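Local coordinates for CRISPR-associated endonuclease Cas1 (Thermotoga maritima, PDB 4XTK), which belongs to the Cas1 family of CRISPR adaptive immunity and probably acts as a metal-dependent endonuclease on double-stranded DNA, at residues E[9-14]-E[35-40]; E[108-113]-E[146-151]. One frame throughout, in Å; residues are numbered along the deposited sequence.

Overall arrangement
Contact 1 (9-14 with 35-40) and contact 2 (108-113 with 146-151) follow one another along the chain, the first closing before the second opens, and they lie on opposite sides of the chain's centre. Their own centres are 39 Å apart, and their nearest atoms stay about 20 Å from each other. Contact 1 joins strands 9-13 and 34-37, which belong to two different sheets of the N-terminal part; contact 2 packs helix 103-127 against the start of helix 148-166 in the helical part that follows. Together they sample the two-part build of Cas1, and contact 2 is the one close to the probable manganese site.

Contact 1 (E[9-14]-E[35-40]); sequences ESVYLF and KYIPVE
With its CG1 anti to the backbone carbonyl carbon (chi1 -39°), I37 carries its two branches toward V11 and L13 separately: CG2 goes to the valine, while CG1 takes CD1 on to the leucine. V11 answers with CG1 anti to its own backbone nitrogen (chi1 175°), a setting that turns both methyls of the fork to the same partner. I37 CG2 therefore lies 3.7 Å from V11 CG2 and 3.8 Å from V11 CG1, and the two beta-branched side chains cross obliquely. The leucine meets I37 differently, tip to tip: I37 CD1 is 4.1 Å from L13 CD1 and 4.1 Å from L13 CD2, fitting against the end of the fork.

One isoleucine thus serves two residues of the facing strand, V11 and L13, which stand two apart and so point to the same side. The short, branched V11 suits the place where the backbones face each other, its CA being 8.2 Å from that of I37; the longer L13, two residues along the strand, bridges the wider gap to the same isoleucine. The segments run roughly antiparallel, but this is too wide a gap for strand pairing, and what joins them is apolar side-chain packing.

Each strand finds its backbone partners in its own sheet. Strand 9-13 bonds to strand 42-47, and its other face carries S10, whose OG is hydrogen-bonded to D44 OD1, and Y12, which leans on K46. Within its own sheet I37 also rests on I26 of strand 26-29, and its carbonyl oxygen is hydrogen-bonded to T25 OG1. Such aliphatic packing between edge strands of two sheets is typical of a layered beta structure, here the N-terminal beta domain of Cas1, well away from the probable metal site.

Contact 2 (E[108-113]-E[146-151]); sequences LIAREI and SNVSEL
A110 and L151 meet through single methyl groups, L151 CD2 lying 3.9 Å from A110 CB. The same leucine methyl also approaches the backbone of the next residue, 3.9 Å from R111 N, so it rests on the helix surface itself. V148, one turn earlier, adds a looser touch, its CG1 being 4.3 Å from A110 CB. Alanine suits this spot because a bare methyl lets the helices come near, with the CA atoms of A110 and V148 7.1 Å apart. L151 gets there with CG anti to its backbone nitrogen (chi1 -157°).

Around this apolar centre, M107 of helix 103-127 touches both V148 and L151, and V114, one turn beyond A110, touches L151. At the edge R111 stretches past the leucine and its NH2 is hydrogen-bonded to A145 O, tying helix 103-127 to the turn that leads into helix 148-166.

N147 caps the start of that helix, its OD1 accepting from S149 N at 2.6 Å, the donor standing above the carbonyl plane. Asparagine is well suited to such an N-cap, since its short side chain folds back onto the first turn. E155, a probable manganese ligand, follows L151 by one turn, and their side chains are about 6 Å apart. The contact is a capped helix start packed on a neighbouring helix, within the helical domain that holds the metal site of Cas1.

Contact 1 (E[9-14]-E[35-40])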
# COMPACT_ATOMS: atom_id res chain seq x y z
N GLU E 9 -14.35 13.78 2.88
CA GLU E 9 -13.45 14.41 3.82
C GLU E 9 -12.42 13.44 4.39
O GLU E 9 -12.72 12.27 4.63
CB GLU E 9 -14.26 15.06 4.94
CG GLU E 9 -13.68 16.36 5.47
CD GLU E 9 -14.25 16.75 6.82
OE1 GLU E 9 -15.32 16.23 7.18
OE2 GLU E 9 -13.64 17.61 7.50
N SER E 10 -11.21 13.93 4.57
CA SER E 10 -10.16 13.17 5.22
C SER E 10 -9.97 13.71 6.63
O SER E 10 -9.56 14.86 6.82
CB SER E 10 -8.86 13.26 4.42
OG SER E 10 -7.95 12.24 4.81
N VAL E 11 -10.28 12.89 7.63
CA VAL E 11 -10.16 13.31 9.02
C VAL E 11 -8.74 13.10 9.53
O VAL E 11 -8.24 11.97 9.53
CB VAL E 11 -11.15 12.57 9.93
CG1 VAL E 11 -10.91 12.94 11.39
CG2 VAL E 11 -12.57 12.88 9.53
N TYR E 12 -8.10 14.18 9.96
CA TYR E 12 -6.78 14.10 10.57
C TYR E 12 -6.90 14.14 12.09
O TYR E 12 -7.31 15.14 12.67
CB TYR E 12 -5.89 15.26 10.10
CG TYR E 12 -5.33 15.08 8.70
CD1 TYR E 12 -6.15 15.15 7.59
CD2 TYR E 12 -3.97 14.85 8.50
CE1 TYR E 12 -5.65 14.98 6.31
CE2 TYR E 12 -3.46 14.68 7.23
CZ TYR E 12 -4.30 14.76 6.14
OH TYR E 12 -3.79 14.59 4.87
N LEU E 13 -6.54 13.03 12.74
CA LEU E 13 -6.52 12.99 14.20
C LEU E 13 -5.12 13.09 14.74
O LEU E 13 -4.34 12.15 14.62
CB LEU E 13 -7.16 11.70 14.71
CG LEU E 13 -8.66 11.56 14.51
CD1 LEU E 13 -9.11 10.27 15.15
CD2 LEU E 13 -9.37 12.75 15.13
N PHE E 14 -4.79 14.24 15.33
CA PHE E 14 -3.48 14.39 15.96
C PHE E 14 -3.48 14.11 17.44
O PHE E 14 -2.42 13.98 18.06
CB PHE E 14 -2.95 15.79 15.69
CG PHE E 14 -2.67 16.03 14.25
CD1 PHE E 14 -1.48 15.59 13.68
CD2 PHE E 14 -3.60 16.66 13.45
CE1 PHE E 14 -1.22 15.79 12.34
CE2 PHE E 14 -3.34 16.85 12.12
CZ PHE E 14 -2.15 16.43 11.56
N LYS E 35 -13.91 14.09 21.58
CA LYS E 35 -13.99 14.67 20.25
C LYS E 35 -14.86 13.78 19.37
O LYS E 35 -14.49 12.65 19.06
CB LYS E 35 -12.59 14.83 19.63
N TYR E 36 -16.03 14.30 19.00
CA TYR E 36 -16.94 13.58 18.12
C TYR E 36 -16.60 13.82 16.66
O TYR E 36 -16.46 14.97 16.23
CB TYR E 36 -18.39 13.99 18.39
CG TYR E 36 -18.95 13.40 19.66
CD1 TYR E 36 -19.18 12.03 19.76
CD2 TYR E 36 -19.25 14.20 20.75
CE1 TYR E 36 -19.69 11.48 20.91
CE2 TYR E 36 -19.76 13.65 21.91
CZ TYR E 36 -19.98 12.29 21.99
OH TYR E 36 -20.49 11.74 23.14
N ILE E 37 -16.46 12.74 15.91
CA ILE E 37 -16.22 12.83 14.48
C ILE E 37 -17.38 12.22 13.69
O ILE E 37 -17.53 10.99 13.67
CB ILE E 37 -14.91 12.12 14.09
CG1 ILE E 37 -13.83 12.37 15.15
CG2 ILE E 37 -14.46 12.56 12.71
CD1 ILE E 37 -13.07 11.12 15.55
N PRO E 38 -18.19 13.06 13.04
CA PRO E 38 -19.26 12.56 12.17
C PRO E 38 -18.66 11.85 10.97
O PRO E 38 -17.70 12.35 10.39
CB PRO E 38 -20.01 13.83 11.74
CG PRO E 38 -19.59 14.87 12.72
CD PRO E 38 -18.19 14.53 13.10
N VAL E 39 -19.18 10.68 10.62
CA VAL E 39 -18.61 9.89 9.54
C VAL E 39 -19.24 10.15 8.17
O VAL E 39 -18.69 9.74 7.14
CB VAL E 39 -18.74 8.38 9.85
CG1 VAL E 39 -17.93 8.03 11.07
CG2 VAL E 39 -20.21 8.01 10.05
N GLU E 40 -20.36 10.86 8.15
CA GLU E 40 -21.23 10.91 6.97
C GLU E 40 -20.55 11.42 5.69
O GLU E 40 -20.83 10.91 4.60
CB GLU E 40 -22.46 11.77 7.27
CG GLU E 40 -23.77 10.99 7.23
CD GLU E 40 -24.27 10.76 5.81
OE1 GLU E 40 -24.53 11.76 5.11
OE2 GLU E 40 -24.40 9.59 5.41

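Contact 2 (E[108-113]-E[146-151])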
# COMPACT_ATOMS: atom_id res chain seq x y z
N LEU E 108 5.50 16.75 -20.02
CA LEU E 108 4.78 17.87 -19.44
C LEU E 108 5.02 17.98 -17.92
O LEU E 108 5.27 19.07 -17.40
CB LEU E 108 3.29 17.72 -19.74
CG LEU E 108 2.42 18.96 -19.76
CD1 LEU E 108 3.09 20.02 -20.60
CD2 LEU E 108 1.06 18.60 -20.35
N ILE E 109 4.95 16.85 -17.23
CA ILE E 109 5.15 16.82 -15.79
C ILE E 109 6.61 17.06 -15.43
O ILE E 109 6.92 17.84 -14.52
CB ILE E 109 4.70 15.47 -15.19
CG1 ILE E 109 3.20 15.25 -15.44
CG2 ILE E 109 5.00 15.40 -13.69
CD1 ILE E 109 2.69 13.87 -15.05
N ALA E 110 7.51 16.40 -16.15
CA ALA E 110 8.94 16.55 -15.91
C ALA E 110 9.40 17.98 -16.19
O ALA E 110 10.23 18.53 -15.47
CB ALA E 110 9.73 15.57 -16.76
N ARG E 111 8.84 18.58 -17.23
CA ARG E 111 9.19 19.94 -17.61
C ARG E 111 8.72 20.93 -16.55
O ARG E 111 9.30 22.00 -16.39
CB ARG E 111 8.59 20.28 -18.98
CG ARG E 111 9.32 21.36 -19.73
CD ARG E 111 8.62 21.68 -21.03
NE ARG E 111 8.90 20.70 -22.07
CZ ARG E 111 9.98 20.73 -22.84
NH1 ARG E 111 10.89 21.68 -22.65
NH2 ARG E 111 10.17 19.82 -23.78
N GLU E 112 7.66 20.56 -15.84
CA GLU E 112 7.15 21.35 -14.72
C GLU E 112 8.12 21.32 -13.54
O GLU E 112 8.40 22.36 -12.94
CB GLU E 112 5.77 20.82 -14.28
CG GLU E 112 5.25 21.40 -12.97
CD GLU E 112 4.85 22.86 -13.08
OE1 GLU E 112 4.76 23.38 -14.21
OE2 GLU E 112 4.61 23.49 -12.02
N ILE E 113 8.60 20.13 -13.22
CA ILE E 113 9.60 19.94 -12.17
C ILE E 113 10.82 20.80 -12.43
O ILE E 113 11.24 21.59 -11.58
CB ILE E 113 10.04 18.47 -12.08
CG1 ILE E 113 8.84 17.55 -11.81
CG2 ILE E 113 11.09 18.29 -11.00
CD1 ILE E 113 8.27 17.72 -10.45
N SER E 146 13.45 17.70 -26.23
CA SER E 146 12.30 16.85 -26.56
C SER E 146 12.35 15.42 -25.94
O SER E 146 11.44 14.62 -26.20
CB SER E 146 12.11 16.78 -28.09
OG SER E 146 13.34 16.51 -28.77
N ASN E 147 13.37 15.11 -25.12
CA ASN E 147 13.43 13.82 -24.41
C ASN E 147 13.71 14.01 -22.91
O ASN E 147 14.58 14.80 -22.52
CB ASN E 147 14.50 12.90 -25.05
CG ASN E 147 14.90 11.69 -24.16
OD1 ASN E 147 14.29 11.39 -23.13
ND2 ASN E 147 15.92 10.96 -24.61
N VAL E 148 13.00 13.26 -22.08
CA VAL E 148 13.11 13.33 -20.63
C VAL E 148 14.50 12.97 -20.10
O VAL E 148 14.96 13.54 -19.11
CB VAL E 148 12.07 12.40 -19.95
CG1 VAL E 148 12.16 12.47 -18.43
CG2 VAL E 148 10.66 12.74 -20.43
N SER E 149 15.17 12.01 -20.74
CA SER E 149 16.51 11.63 -20.31
C SER E 149 17.46 12.80 -20.45
O SER E 149 18.28 13.06 -19.57
CB SER E 149 17.03 10.45 -21.13
OG SER E 149 18.33 10.10 -20.69
N GLU E 150 17.34 13.51 -21.56
CA GLU E 150 18.09 14.73 -21.80
C GLU E 150 17.78 15.73 -20.70
O GLU E 150 18.66 16.45 -20.22
CB GLU E 150 17.75 15.29 -23.18
CG GLU E 150 18.53 16.53 -23.59
CD GLU E 150 18.17 17.00 -24.99
OE1 GLU E 150 17.30 16.37 -25.63
OE2 GLU E 150 18.76 18.01 -25.45
N LEU E 151 16.52 15.76 -20.28
CA LEU E 151 16.02 16.74 -19.32
C LEU E 151 16.60 16.55 -17.92
O LEU E 151 16.93 17.52 -17.24
CB LEU E 151 14.49 16.67 -19.28
CG LEU E 151 13.73 17.91 -18.80
CD1 LEU E 151 14.17 19.15 -19.57
CD2 LEU E 151 12.23 17.68 -18.94